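PDB 5LND: fimbrial protein MyfA from Yersinia enterocolitica, which is the major subunit of the Myf fimbria, an adhesive surface fibre and probable virulence factor of pathogenic strains. Local coordinates for residues B[60-66]-B[83-89]; B[99-105]-B[121-127]. One frame throughout, in Å; residues are numbered along the deposited sequence.

Contact 1. Residues B[60-66]-B[83-89]; sequences DLHTNEL and EATFFLA
His62 and Phe87 meet through both backbone and side chain. His62 N donates to Phe87 O (3.1 Å) and Phe87 N to His62 O (2.8 Å), a single antiparallel hydrogen-bonded pair. Phe87 CG occupies the crowded position between the backbone N and the carbonyl carbon (chi1 64°), which brings the ring over the His62 side chain. His62 CB then sits over one ring face, 3.8 Å from the centroid of Phe87, as a CH-pi contact displaced toward the rim. The imidazole turns its edge to Phe87 O. Asn64 ND2 comes nearest to Phe87 CE2, and the amide crosses the phenyl side chain at about a right angle, the two planes 48° apart.

Here an irregular loop of the Ig-like beta sandwich lies along strand 81-88, outermost in its three-stranded sheet within the chain; the loop leaves strand 58-60, part of the other sheet. Beyond this one pair the Glu65 side chain takes the place of further backbone bonding. It bends at chi2 (77°) so that Glu65 OE1 takes the Thr63 OG1 hydroxyl (2.6 Å) and Thr85 N (3.1 Å) from opposite carboxylate faces, a two-bond grip on one oxygen. At the other end, a water accepts from Ala89 N, donates to Asp60 O and is held weakly by His62 NE2.

Apolar contacts back this polar line. Leu61 CD2 touches Leu88 CD2 (3.7 Å), Thr63 lies alongside Phe86, and Leu66 CD1 crosses to Phe86 CZ (3.9 Å). Trp73 stacks edge-to-face on Phe86 and also touches Leu61, Thr63 and Leu66, while Gly49 bonds the Leu61 backbone and Gln50 holds Asp60 OD1.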
loop_
_atom_site.group_PDB
_atom_site.type_symbol
_atom_site.label_atom_id
_atom_site.label_comp_id
_atom_site.label_asym_id
_atom_site.label_seq_id
_atom_site.Cartn_x
_atom_site.Cartn_y
_atom_site.Cartn_z
ATOM N N ASP B 60 -2.935 7.543 4.745
ATOM C CA ASP B 60 -3.627 8.070 5.916
ATOM C C ASP B 60 -4.451 9.303 5.587
ATOM O O ASP B 60 -4.067 10.102 4.735
ATOM C CB ASP B 60 -2.624 8.411 7.015
ATOM C CG ASP B 60 -1.917 7.192 7.547
ATOM O OD1 ASP B 60 -2.486 6.090 7.434
ATOM O OD2 ASP B 60 -0.794 7.335 8.073
ATOM N N LEU B 61 -5.589 9.445 6.264
ATOM C CA LEU B 61 -6.428 10.630 6.128
ATOM C C LEU B 61 -6.359 11.457 7.403
ATOM O O LEU B 61 -6.184 10.911 8.489
ATOM C CB LEU B 61 -7.865 10.232 5.828
ATOM C CG LEU B 61 -8.065 9.579 4.474
ATOM C CD1 LEU B 61 -9.538 9.245 4.293
ATOM C CD2 LEU B 61 -7.562 10.491 3.373
ATOM N N HIS B 62 -6.474 12.772 7.255
ATOM C CA HIS B 62 -6.432 13.692 8.380
ATOM C C HIS B 62 -7.484 14.760 8.189
ATOM O O HIS B 62 -7.844 15.100 7.065
ATOM C CB HIS B 62 -5.076 14.381 8.474
ATOM C CG HIS B 62 -3.915 13.447 8.426
ATOM N ND1 HIS B 62 -3.381 12.868 9.557
ATOM C CD2 HIS B 62 -3.181 12.992 7.386
ATOM C CE1 HIS B 62 -2.366 12.098 9.212
ATOM N NE2 HIS B 62 -2.226 12.154 7.900
ATOM N N THR B 63 -7.957 15.304 9.302
ATOM C CA THR B 63 -8.940 16.373 9.281
ATOM C C THR B 63 -8.662 17.313 10.444
ATOM O O THR B 63 -8.323 16.871 11.537
ATOM C CB THR B 63 -10.398 15.817 9.322
ATOM O OG1 THR B 63 -11.338 16.892 9.265
ATOM C CG2 THR B 63 -10.649 15.002 10.576
ATOM N N ASN B 64 -8.771 18.611 10.192
ATOM C CA ASN B 64 -8.552 19.603 11.228
ATOM C C ASN B 64 -9.866 20.031 11.860
ATOM O O ASN B 64 -9.895 20.911 12.715
ATOM C CB ASN B 64 -7.843 20.833 10.657
ATOM C CG ASN B 64 -6.406 20.554 10.256
ATOM O OD1 ASN B 64 -5.709 19.765 10.895
ATOM N ND2 ASN B 64 -5.954 21.205 9.188
ATOM N N GLU B 65 -10.953 19.407 11.423
ATOM C CA GLU B 65 -12.279 19.753 11.894
ATOM C C GLU B 65 -12.845 18.734 12.868
ATOM O O GLU B 65 -13.781 19.041 13.593
ATOM C CB GLU B 65 -13.240 19.918 10.714
ATOM C CG GLU B 65 -12.848 21.007 9.717
ATOM C CD GLU B 65 -11.735 20.575 8.796
ATOM O OE1 GLU B 65 -11.672 19.377 8.470
ATOM O OE2 GLU B 65 -10.909 21.422 8.419
ATOM N N LEU B 66 -12.288 17.527 12.892
ATOM C CA LEU B 66 -12.818 16.473 13.753
ATOM C C LEU B 66 -11.773 15.916 14.714
ATOM O O LEU B 66 -10.579 15.924 14.434
ATOM C CB LEU B 66 -13.416 15.335 12.926
ATOM C CG LEU B 66 -14.353 15.641 11.756
ATOM C CD1 LEU B 66 -14.680 14.353 11.057
ATOM C CD2 LEU B 66 -15.629 16.299 12.180
ATOM N N GLU B 83 -19.098 20.733 8.326
ATOM C CA GLU B 83 -18.269 20.359 7.195
ATOM C C GLU B 83 -16.899 19.921 7.666
ATOM O O GLU B 83 -16.393 20.409 8.683
ATOM C CB GLU B 83 -18.118 21.532 6.240
ATOM C CG GLU B 83 -19.429 22.190 5.890
ATOM C CD GLU B 83 -19.337 23.003 4.636
ATOM O OE1 GLU B 83 -18.237 23.067 4.049
ATOM O OE2 GLU B 83 -20.363 23.571 4.229
ATOM N N ALA B 84 -16.297 19.008 6.912
ATOM C CA ALA B 84 -14.930 18.578 7.178
ATOM C C ALA B 84 -14.239 18.266 5.871
ATOM O O ALA B 84 -14.843 17.670 4.981
ATOM C CB ALA B 84 -14.912 17.373 8.080
ATOM N N THR B 85 -12.982 18.684 5.752
ATOM C CA THR B 85 -12.143 18.259 4.636
ATOM C C THR B 85 -11.121 17.251 5.144
ATOM O O THR B 85 -10.520 17.446 6.199
ATOM C CB THR B 85 -11.412 19.433 3.978
ATOM O OG1 THR B 85 -12.357 20.439 3.605
ATOM C CG2 THR B 85 -10.665 18.974 2.736
ATOM N N PHE B 86 -10.940 16.167 4.402
ATOM C CA PHE B 86 -9.922 15.195 4.744
ATOM C C PHE B 86 -8.756 15.365 3.791
ATOM O O PHE B 86 -8.919 15.264 2.573
ATOM C CB PHE B 86 -10.486 13.774 4.688
ATOM C CG PHE B 86 -11.561 13.516 5.703
ATOM C CD1 PHE B 86 -11.250 12.959 6.936
ATOM C CD2 PHE B 86 -12.889 13.835 5.424
ATOM C CE1 PHE B 86 -12.244 12.721 7.878
ATOM C CE2 PHE B 86 -13.891 13.605 6.361
ATOM C CZ PHE B 86 -13.564 13.047 7.589
ATOM N N PHE B 87 -7.585 15.641 4.350
ATOM C CA PHE B 87 -6.426 15.946 3.535
ATOM C C PHE B 87 -5.316 14.923 3.741
ATOM O O PHE B 87 -5.317 14.181 4.723
ATOM C CB PHE B 87 -5.919 17.352 3.851
ATOM C CG PHE B 87 -5.427 17.512 5.256
ATOM C CD1 PHE B 87 -4.124 17.187 5.589
ATOM C CD2 PHE B 87 -6.270 17.986 6.248
ATOM C CE1 PHE B 87 -3.677 17.322 6.874
ATOM C CE2 PHE B 87 -5.826 18.125 7.544
ATOM C CZ PHE B 87 -4.525 17.791 7.858
ATOM N N LEU B 88 -4.374 14.888 2.802
ATOM C CA LEU B 88 -3.181 14.066 2.931
ATOM C C LEU B 88 -2.086 14.940 3.528
ATOM O O LEU B 88 -1.997 16.119 3.209
ATOM C CB LEU B 88 -2.763 13.544 1.568
ATOM C CG LEU B 88 -3.854 12.855 0.765
ATOM C CD1 LEU B 88 -3.279 12.280 -0.510
ATOM C CD2 LEU B 88 -4.524 11.779 1.600
ATOM N N ALA B 89 -1.262 14.381 4.406
ATOM C CA ALA B 89 -0.238 15.188 5.054
ATOM C C ALA B 89 0.880 15.566 4.084
ATOM O O ALA B 89 1.207 14.824 3.157
ATOM C CB ALA B 89 0.317 14.481 6.275
HETATM O O HOH W 1 -1.530 11.698 4.742
#

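Contact 2. Residues B[99-105]-B[121-127]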
loop_
_atom_site.group_PDB
_atom_site.type_symbol
_atom_site.label_atom_id
_atom_site.label_comp_id
_atom_site.label_asym_id
_atom_site.label_seq_id
_atom_site.Cartn_x
_atom_site.Cartn_y
_atom_site.Cartn_z
ATOM N N TYR B 99 -8.091 5.838 -5.121
ATOM C CA TYR B 99 -8.143 5.497 -3.712
ATOM C C TYR B 99 -9.514 5.708 -3.115
ATOM O O TYR B 99 -10.049 6.812 -3.138
ATOM C CB TYR B 99 -7.147 6.324 -2.934
ATOM C CG TYR B 99 -5.698 6.069 -3.214
ATOM C CD1 TYR B 99 -4.965 5.219 -2.404
ATOM C CD2 TYR B 99 -5.044 6.726 -4.247
ATOM C CE1 TYR B 99 -3.632 5.007 -2.624
ATOM C CE2 TYR B 99 -3.703 6.517 -4.477
ATOM C CZ TYR B 99 -3.010 5.652 -3.664
ATOM O OH TYR B 99 -1.675 5.435 -3.875
ATOM N N GLN B 100 -10.060 4.643 -2.547
ATOM C CA GLN B 100 -11.407 4.682 -2.015
ATOM C C GLN B 100 -11.428 4.764 -0.500
ATOM O O GLN B 100 -10.693 4.066 0.187
ATOM C CB GLN B 100 -12.168 3.439 -2.458
ATOM C CG GLN B 100 -13.639 3.480 -2.140
ATOM C CD GLN B 100 -14.334 2.165 -2.431
ATOM O OE1 GLN B 100 -13.776 1.089 -2.213
ATOM N NE2 GLN B 100 -15.569 2.247 -2.912
ATOM N N PHE B 101 -12.276 5.634 0.019
ATOM C CA PHE B 101 -12.589 5.600 1.428
ATOM C C PHE B 101 -14.043 5.185 1.593
ATOM O O PHE B 101 -14.932 5.683 0.902
ATOM C CB PHE B 101 -12.331 6.947 2.090
ATOM C CG PHE B 101 -12.679 6.969 3.542
ATOM C CD1 PHE B 101 -11.760 6.554 4.495
ATOM C CD2 PHE B 101 -13.940 7.387 3.960
ATOM C CE1 PHE B 101 -12.087 6.570 5.837
ATOM C CE2 PHE B 101 -14.275 7.405 5.298
ATOM C CZ PHE B 101 -13.351 6.994 6.238
ATOM N N THR B 102 -14.262 4.247 2.505
ATOM C CA THR B 102 -15.589 3.848 2.909
ATOM C C THR B 102 -15.712 4.105 4.398
ATOM O O THR B 102 -14.745 3.958 5.155
ATOM C CB THR B 102 -15.851 2.362 2.604
ATOM O OG1 THR B 102 -14.830 1.544 3.194
ATOM C CG2 THR B 102 -15.864 2.135 1.113
ATOM N N GLY B 103 -16.899 4.516 4.815
ATOM C CA GLY B 103 -17.143 4.770 6.217
ATOM C C GLY B 103 -18.614 4.918 6.525
ATOM O O GLY B 103 -19.445 4.946 5.618
ATOM N N ARG B 104 -18.931 5.007 7.813
ATOM C CA ARG B 104 -20.306 5.172 8.264
ATOM C C ARG B 104 -20.425 6.422 9.112
ATOM O O ARG B 104 -19.681 6.605 10.075
ATOM C CB ARG B 104 -20.751 3.967 9.082
ATOM C CG ARG B 104 -22.116 4.133 9.714
ATOM C CD ARG B 104 -22.589 2.850 10.358
ATOM N NE ARG B 104 -21.875 2.562 11.596
ATOM C CZ ARG B 104 -20.846 1.720 11.698
ATOM N NH1 ARG B 104 -20.398 1.067 10.633
ATOM N NH2 ARG B 104 -20.263 1.529 12.871
ATOM N N VAL B 105 -21.356 7.286 8.742
ATOM C CA VAL B 105 -21.612 8.494 9.506
ATOM C C VAL B 105 -22.679 8.212 10.551
ATOM O O VAL B 105 -23.645 7.521 10.268
ATOM C CB VAL B 105 -22.056 9.637 8.596
ATOM C CG1 VAL B 105 -22.336 10.878 9.407
ATOM C CG2 VAL B 105 -20.973 9.925 7.589
ATOM N N SER B 121 -27.806 6.945 11.082
ATOM C CA SER B 121 -26.539 6.543 10.490
ATOM C C SER B 121 -26.687 6.246 9.013
ATOM O O SER B 121 -27.783 5.962 8.532
ATOM C CB SER B 121 -25.911 5.360 11.222
ATOM O OG SER B 121 -26.714 4.203 11.136
ATOM N N LYS B 122 -25.567 6.327 8.303
ATOM C CA LYS B 122 -25.553 6.184 6.855
ATOM C C LYS B 122 -24.135 5.910 6.381
ATOM O O LYS B 122 -23.198 6.570 6.831
ATOM C CB LYS B 122 -26.070 7.470 6.208
ATOM C CG LYS B 122 -26.109 7.439 4.688
ATOM C CD LYS B 122 -26.712 8.711 4.096
ATOM C CE LYS B 122 -27.531 8.414 2.851
ATOM N NZ LYS B 122 -26.843 7.479 1.927
ATOM N N ASP B 123 -23.978 4.952 5.474
ATOM C CA ASP B 123 -22.679 4.687 4.870
ATOM C C ASP B 123 -22.257 5.762 3.876
ATOM O O ASP B 123 -23.063 6.242 3.079
ATOM C CB ASP B 123 -22.708 3.378 4.098
ATOM C CG ASP B 123 -22.674 2.169 4.977
ATOM O OD1 ASP B 123 -22.181 2.239 6.121
ATOM O OD2 ASP B 123 -23.133 1.128 4.479
ATOM N N ILE B 124 -20.974 6.094 3.890
ATOM C CA ILE B 124 -20.418 6.974 2.878
ATOM C C ILE B 124 -19.353 6.227 2.086
ATOM O O ILE B 124 -18.789 5.243 2.568
ATOM C CB ILE B 124 -19.825 8.249 3.495
ATOM C CG1 ILE B 124 -18.863 7.903 4.628
ATOM C CG2 ILE B 124 -20.928 9.166 3.991
ATOM C CD1 ILE B 124 -18.129 9.091 5.159
ATOM N N SER B 125 -19.090 6.693 0.869
ATOM C CA SER B 125 -18.108 6.065 -0.009
ATOM C C SER B 125 -17.712 7.063 -1.102
ATOM O O SER B 125 -18.573 7.704 -1.719
ATOM C CB SER B 125 -18.675 4.768 -0.609
ATOM O OG SER B 125 -17.715 4.057 -1.367
ATOM N N ALA B 126 -16.409 7.227 -1.310
ATOM C CA ALA B 126 -15.906 8.088 -2.379
ATOM C C ALA B 126 -14.510 7.648 -2.814
ATOM O O ALA B 126 -13.782 7.012 -2.051
ATOM C CB ALA B 126 -15.894 9.549 -1.948
ATOM N N THR B 127 -14.136 7.981 -4.044
ATOM C CA THR B 127 -12.808 7.642 -4.537
ATOM C C THR B 127 -12.113 8.888 -5.056
ATOM O O THR B 127 -12.736 9.721 -5.698
ATOM C CB THR B 127 -12.851 6.561 -5.644
ATOM O OG1 THR B 127 -13.496 7.092 -6.801
ATOM C CG2 THR B 127 -13.598 5.326 -5.180
HETATM O O HOH W 2 -21.498 0.663 8.073
#
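Two antiparallel strands of a beta hairpin, 99-105 and 121-127, run as a regular ladder within the larger sheet of the sandwich, their directions 160° apart. Six backbone bonds join the hydrogen-bonded pairs Phe101–Ala126, Gly103–Ile124 and Val105–Lys122; the shortest runs from Ile124 N to Gly103 O at 2.6 Å. On the inner face the bare Gly103 leaves its place to the Phe101 ring, which lies close against it. Ile124 CG1, between its own backbone N and carbonyl carbon (chi1 51°), comes 3.2 Å from Gly103 O. Ile124 CD1 meets the Phe101 ring edge at CE2 (4.2 Å), and Ile124 CG2 touches Val105 CG2 (3.7 Å).

Paired with 97-108 and packed through Ile124 and Ala126 on Val4 and Phe6 of strand 3-8 in the facing sheet, strand 118-130 is probably the donor strand fused behind the natural domain in this self-complemented construct; the hairpin would then come from that fusion.

The opposite face is polar. Gln100 CG packs on Thr127 CG2 (3.6 Å). The charged ends of Arg104 and Asp123 stay apart, bridged by a water that accepts from Arg104 NH1 (2.8 Å) and donates to Asp123 OD1 (2.6 Å), while Glu106 takes Arg104 NE in a salt bridge.

How the contacts relate
Both contacts are partly buried, their centres about 14 Å apart. Contact 2 is a continuous ladder within the larger sheet, with a largely apolar face (Phe101, Val105, Ile124, Ala126) and a polar one. Contact 1, by contrast, joins a loop leaving that sheet to strand 81-88 of the facing one by a single backbone pair, so aromatic and water contacts carry more of it. Their apolar sides converge in the core: Leu61 CD1 of contact 1 packs on Phe101 CD1 of contact 2 at 3.5 Å, and Phe25 of strand 22-30 touches Leu61, Phe101 and Ala126. Contact 1 uses a carboxylate in place of backbone pairing; the charges bridged in contact 2 lie on its polar, more exposed face.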